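Long-range contact in glucoamylase (PDB 1LF6), which probably hydrolyses terminal alpha-1,4-linked glucose units from the non-reducing ends of glucan chains, releasing beta-D-glucose: residues A[537-549]-A[671-683]. Sequence-based numbering, arbitrary orientation.
Sequences LELVRLGVKSADD and VLDMPDIVYKRYV
With CG anti to the backbone N (chi1 -178°), the first bond of Arg-541 leads away from 671-683, but a bend at chi2 (58°) carries the guanidinium to Asp-673, whose CG stands between backbone N and carbonyl carbon. The contact joins the Schellman motif ending helix 538-541 to the C-terminal helix 676-682 on the (alpha/alpha) barrel of this family 15 glucoamylase. The grip is side-on and bidentate: NE of Arg-541 gives a nearly straight bond (168°) to the syn lone pair of Asp-673 OD1, 2.8 Å away, while NH1 reaches OD2 at 2.8 Å from a tilted direction. NH2 of Arg-541 pairs with Glu-658, so two carboxylates hold the buried guanidinium, and Arg-541 CD packs 3.8 Å from Val-671 CG1. Were this side chain cut back to an alanine, Asp-673 and Glu-658 would probably lose the guanidinium pairing with both, and a gap would open beside Val-671. One water donates to both Arg-541 O and Asp-673 O, bridging the backbones. Gly-543 CA and Tyr-679 CA approach to 3.9 Å; this and positive phi are consistent with a glycine, since a CB would fall against Tyr-679 CA. Met-674 lays SD 3.6 Å from Gly-543 CA. Farther along, Val-683 CG1 presses on Ser-546 CA at a tight 3.3 Å.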
loop_
_atom_site.group_PDB
_atom_site.type_symbol
_atom_site.label_atom_id
_atom_site.label_comp_id
_atom_site.label_asym_id
_atom_site.label_seq_id
_atom_site.Cartn_x
_atom_site.Cartn_y
_atom_site.Cartn_z
ATOM N N LEU A 537 -15.185 -12.343 13.399
ATOM C CA LEU A 537 -16.106 -11.214 13.487
ATOM C C LEU A 537 -16.713 -10.890 12.128
ATOM O O LEU A 537 -17.633 -10.073 12.028
ATOM C CB LEU A 537 -15.412 -9.971 14.065
ATOM C CG LEU A 537 -15.083 -10.016 15.563
ATOM C CD1 LEU A 537 -14.344 -8.741 15.962
ATOM C CD2 LEU A 537 -16.373 -10.185 16.380
ATOM N N GLU A 538 -16.191 -11.526 11.083
ATOM C CA GLU A 538 -16.712 -11.321 9.737
ATOM C C GLU A 538 -18.142 -11.837 9.690
ATOM O O GLU A 538 -18.955 -11.377 8.884
ATOM C CB GLU A 538 -15.863 -12.069 8.716
ATOM C CG GLU A 538 -14.556 -11.378 8.388
ATOM C CD GLU A 538 -14.761 -10.102 7.601
ATOM O OE1 GLU A 538 -15.067 -9.053 8.212
ATOM O OE2 GLU A 538 -14.631 -10.155 6.359
ATOM N N LEU A 539 -18.428 -12.802 10.565
ATOM C CA LEU A 539 -19.757 -13.396 10.666
ATOM C C LEU A 539 -20.790 -12.310 10.948
ATOM O O LEU A 539 -21.848 -12.279 10.326
ATOM C CB LEU A 539 -19.802 -14.441 11.791
ATOM C CG LEU A 539 -19.114 -15.793 11.557
ATOM C CD1 LEU A 539 -18.911 -16.495 12.895
ATOM C CD2 LEU A 539 -19.949 -16.653 10.606
ATOM N N VAL A 540 -20.483 -11.423 11.890
ATOM C CA VAL A 540 -21.398 -10.338 12.239
ATOM C C VAL A 540 -21.309 -9.186 11.226
ATOM O O VAL A 540 -22.323 -8.609 10.833
ATOM C CB VAL A 540 -21.113 -9.806 13.669
ATOM C CG1 VAL A 540 -21.131 -10.963 14.679
ATOM C CG2 VAL A 540 -19.779 -9.107 13.712
ATOM N N ARG A 541 -20.090 -8.863 10.803
ATOM C CA ARG A 541 -19.856 -7.802 9.829
ATOM C C ARG A 541 -20.694 -8.009 8.562
ATOM O O ARG A 541 -21.237 -7.058 7.995
ATOM C CB ARG A 541 -18.369 -7.769 9.461
ATOM C CG ARG A 541 -17.962 -6.670 8.485
ATOM C CD ARG A 541 -18.299 -5.280 9.012
ATOM N NE ARG A 541 -17.629 -4.245 8.229
ATOM C CZ ARG A 541 -16.359 -3.870 8.388
ATOM N NH1 ARG A 541 -15.849 -2.924 7.612
ATOM N NH2 ARG A 541 -15.600 -4.414 9.332
ATOM N N LEU A 542 -20.801 -9.258 8.122
ATOM C CA LEU A 542 -21.559 -9.583 6.913
ATOM C C LEU A 542 -23.047 -9.868 7.134
ATOM O O LEU A 542 -23.771 -10.125 6.175
ATOM C CB LEU A 542 -20.908 -10.773 6.203
ATOM C CG LEU A 542 -19.599 -10.445 5.476
ATOM C CD1 LEU A 542 -18.774 -11.705 5.269
ATOM C CD2 LEU A 542 -19.931 -9.777 4.144
ATOM N N GLY A 543 -23.497 -9.809 8.387
ATOM C CA GLY A 543 -24.897 -10.058 8.701
ATOM C C GLY A 543 -25.301 -11.520 8.713
ATOM O O GLY A 543 -26.481 -11.861 8.548
ATOM N N VAL A 544 -24.318 -12.392 8.915
ATOM C CA VAL A 544 -24.547 -13.831 8.941
ATOM C C VAL A 544 -24.902 -14.297 10.352
ATOM O O VAL A 544 -25.693 -15.225 10.524
ATOM C CB VAL A 544 -23.299 -14.580 8.412
ATOM C CG1 VAL A 544 -23.489 -16.084 8.520
ATOM C CG2 VAL A 544 -23.058 -14.187 6.955
ATOM N N LYS A 545 -24.311 -13.647 11.352
ATOM C CA LYS A 545 -24.575 -13.956 12.759
ATOM C C LYS A 545 -24.897 -12.653 13.487
ATOM O O LYS A 545 -24.453 -11.587 13.066
ATOM C CB LYS A 545 -23.355 -14.616 13.406
ATOM C CG LYS A 545 -23.019 -16.001 12.853
ATOM C CD LYS A 545 -24.070 -17.035 13.252
ATOM C CE LYS A 545 -23.705 -18.431 12.743
ATOM N NZ LYS A 545 -24.686 -19.469 13.174
ATOM N N SER A 546 -25.671 -12.736 14.567
ATOM C CA SER A 546 -26.044 -11.553 15.348
ATOM C C SER A 546 -24.900 -11.143 16.259
ATOM O O SER A 546 -24.218 -11.995 16.819
ATOM C CB SER A 546 -27.275 -11.849 16.207
ATOM O OG SER A 546 -28.335 -12.337 15.409
ATOM N N ALA A 547 -24.697 -9.837 16.413
ATOM C CA ALA A 547 -23.629 -9.334 17.268
ATOM C C ALA A 547 -23.757 -9.823 18.715
ATOM O O ALA A 547 -22.756 -9.919 19.425
ATOM C CB ALA A 547 -23.602 -7.803 17.232
ATOM N N ASP A 548 -24.976 -10.144 19.151
ATOM C CA ASP A 548 -25.172 -10.616 20.521
ATOM C C ASP A 548 -25.327 -12.134 20.640
ATOM O O ASP A 548 -25.750 -12.648 21.676
ATOM C CB ASP A 548 -26.381 -9.925 21.162
ATOM C CG ASP A 548 -27.676 -10.243 20.453
ATOM O OD1 ASP A 548 -27.666 -11.090 19.537
ATOM O OD2 ASP A 548 -28.710 -9.646 20.819
ATOM N N ASP A 549 -24.993 -12.852 19.575
ATOM C CA ASP A 549 -25.066 -14.309 19.592
ATOM C C ASP A 549 -24.087 -14.788 20.666
ATOM O O ASP A 549 -22.909 -14.438 20.637
ATOM C CB ASP A 549 -24.670 -14.858 18.218
ATOM C CG ASP A 549 -24.816 -16.363 18.119
ATOM O OD1 ASP A 549 -25.202 -16.848 17.035
ATOM O OD2 ASP A 549 -24.538 -17.065 19.113
ATOM N N VAL A 671 -23.393 -0.165 10.705
ATOM C CA VAL A 671 -22.398 -0.771 9.831
ATOM C C VAL A 671 -22.752 -0.461 8.380
ATOM O O VAL A 671 -23.557 -1.151 7.756
ATOM C CB VAL A 671 -22.348 -2.291 10.072
ATOM C CG1 VAL A 671 -21.268 -2.937 9.213
ATOM C CG2 VAL A 671 -22.084 -2.549 11.557
ATOM N N LEU A 672 -22.124 0.585 7.852
ATOM C CA LEU A 672 -22.378 1.048 6.499
ATOM C C LEU A 672 -22.065 0.110 5.335
ATOM O O LEU A 672 -22.636 0.276 4.258
ATOM C CB LEU A 672 -21.677 2.390 6.283
ATOM C CG LEU A 672 -22.231 3.530 7.149
ATOM C CD1 LEU A 672 -21.428 4.797 6.923
ATOM C CD2 LEU A 672 -23.693 3.752 6.803
ATOM N N ASP A 673 -21.181 -0.869 5.526
ATOM C CA ASP A 673 -20.867 -1.785 4.431
ATOM C C ASP A 673 -21.501 -3.181 4.524
ATOM O O ASP A 673 -21.136 -4.079 3.762
ATOM C CB ASP A 673 -19.346 -1.915 4.259
ATOM C CG ASP A 673 -18.659 -2.545 5.467
ATOM O OD1 ASP A 673 -19.318 -2.753 6.507
ATOM O OD2 ASP A 673 -17.450 -2.815 5.366
ATOM N N MET A 674 -22.451 -3.369 5.435
ATOM C CA MET A 674 -23.103 -4.672 5.565
ATOM C C MET A 674 -24.264 -4.804 4.580
ATOM O O MET A 674 -25.131 -3.936 4.511
ATOM C CB MET A 674 -23.613 -4.884 6.999
ATOM C CG MET A 674 -24.395 -6.187 7.198
ATOM S SD MET A 674 -24.805 -6.502 8.917
ATOM C CE MET A 674 -25.998 -5.158 9.231
ATOM N N PRO A 675 -24.277 -5.882 3.783
ATOM C CA PRO A 675 -25.360 -6.087 2.815
ATOM C C PRO A 675 -26.666 -6.385 3.561
ATOM O O PRO A 675 -26.790 -7.409 4.231
ATOM C CB PRO A 675 -24.853 -7.261 1.980
ATOM C CG PRO A 675 -24.009 -8.045 2.974
ATOM C CD PRO A 675 -23.264 -6.951 3.694
ATOM N N ASP A 676 -27.631 -5.480 3.445
ATOM C CA ASP A 676 -28.899 -5.607 4.157
ATOM C C ASP A 676 -29.695 -6.895 3.983
ATOM O O ASP A 676 -30.283 -7.385 4.945
ATOM C CB ASP A 676 -29.812 -4.414 3.842
ATOM C CG ASP A 676 -29.937 -4.157 2.364
ATOM O OD1 ASP A 676 -30.966 -3.592 1.936
ATOM O OD2 ASP A 676 -28.998 -4.516 1.626
ATOM N N ILE A 677 -29.728 -7.452 2.781
ATOM C CA ILE A 677 -30.501 -8.672 2.582
ATOM C C ILE A 677 -29.922 -9.851 3.344
ATOM O O ILE A 677 -30.656 -10.753 3.742
ATOM C CB ILE A 677 -30.640 -9.030 1.088
ATOM C CG1 ILE A 677 -29.565 -10.001 0.632
ATOM C CG2 ILE A 677 -30.466 -7.813 0.277
ATOM C CD1 ILE A 677 -29.683 -10.348 -0.845
ATOM N N VAL A 678 -28.612 -9.849 3.558
ATOM C CA VAL A 678 -27.989 -10.932 4.301
ATOM C C VAL A 678 -28.387 -10.768 5.763
ATOM O O VAL A 678 -28.852 -11.711 6.406
ATOM C CB VAL A 678 -26.453 -10.883 4.203
ATOM C CG1 VAL A 678 -25.856 -12.016 5.029
ATOM C CG2 VAL A 678 -26.017 -10.977 2.749
ATOM N N TYR A 679 -28.204 -9.555 6.277
ATOM C CA TYR A 679 -28.541 -9.249 7.656
ATOM C C TYR A 679 -30.011 -9.560 7.945
ATOM O O TYR A 679 -30.337 -10.198 8.949
ATOM C CB TYR A 679 -28.258 -7.771 7.947
ATOM C CG TYR A 679 -28.786 -7.296 9.281
ATOM C CD1 TYR A 679 -28.082 -7.535 10.459
ATOM C CD2 TYR A 679 -30.017 -6.644 9.368
ATOM C CE1 TYR A 679 -28.592 -7.141 11.692
ATOM C CE2 TYR A 679 -30.536 -6.248 10.595
ATOM C CZ TYR A 679 -29.821 -6.499 11.751
ATOM O OH TYR A 679 -30.342 -6.120 12.963
ATOM N N LYS A 680 -30.896 -9.115 7.062
ATOM C CA LYS A 680 -32.324 -9.331 7.254
ATOM C C LYS A 680 -32.714 -10.802 7.294
ATOM O O LYS A 680 -33.622 -11.185 8.025
ATOM C CB LYS A 680 -33.119 -8.601 6.164
ATOM C CG LYS A 680 -33.235 -7.098 6.410
ATOM C CD LYS A 680 -33.900 -6.373 5.249
ATOM C CE LYS A 680 -33.035 -6.430 3.995
ATOM N NZ LYS A 680 -33.635 -5.702 2.843
ATOM N N ARG A 681 -32.013 -11.629 6.533
ATOM C CA ARG A 681 -32.329 -13.046 6.486
ATOM C C ARG A 681 -31.765 -13.876 7.639
ATOM O O ARG A 681 -32.399 -14.831 8.088
ATOM C CB ARG A 681 -31.834 -13.640 5.168
ATOM C CG ARG A 681 -32.407 -15.017 4.862
ATOM C CD ARG A 681 -31.867 -15.580 3.558
ATOM N NE ARG A 681 -32.493 -16.861 3.237
ATOM C CZ ARG A 681 -33.762 -16.998 2.858
ATOM N NH1 ARG A 681 -34.252 -18.202 2.595
ATOM N NH2 ARG A 681 -34.536 -15.929 2.729
ATOM N N TYR A 682 -30.589 -13.507 8.130
ATOM C CA TYR A 682 -29.941 -14.285 9.179
ATOM C C TYR A 682 -29.756 -13.643 10.542
ATOM O O TYR A 682 -29.829 -14.328 11.562
ATOM C CB TYR A 682 -28.570 -14.742 8.677
ATOM C CG TYR A 682 -28.617 -15.504 7.374
ATOM C CD1 TYR A 682 -29.149 -16.793 7.316
ATOM C CD2 TYR A 682 -28.118 -14.944 6.198
ATOM C CE1 TYR A 682 -29.176 -17.509 6.119
ATOM C CE2 TYR A 682 -28.142 -15.649 4.995
ATOM C CZ TYR A 682 -28.665 -16.934 4.966
ATOM O OH TYR A 682 -28.625 -17.661 3.804
ATOM N N VAL A 683 -29.516 -12.338 10.567
ATOM C CA VAL A 683 -29.272 -11.643 11.825
ATOM C C VAL A 683 -30.401 -10.762 12.349
ATOM O O VAL A 683 -30.446 -10.474 13.544
ATOM C CB VAL A 683 -27.995 -10.793 11.718
ATOM C CG1 VAL A 683 -27.745 -10.041 13.013
ATOM C CG2 VAL A 683 -26.825 -11.687 11.400
HETATM O O HOH W 1 -20.233 -6.138 5.383
#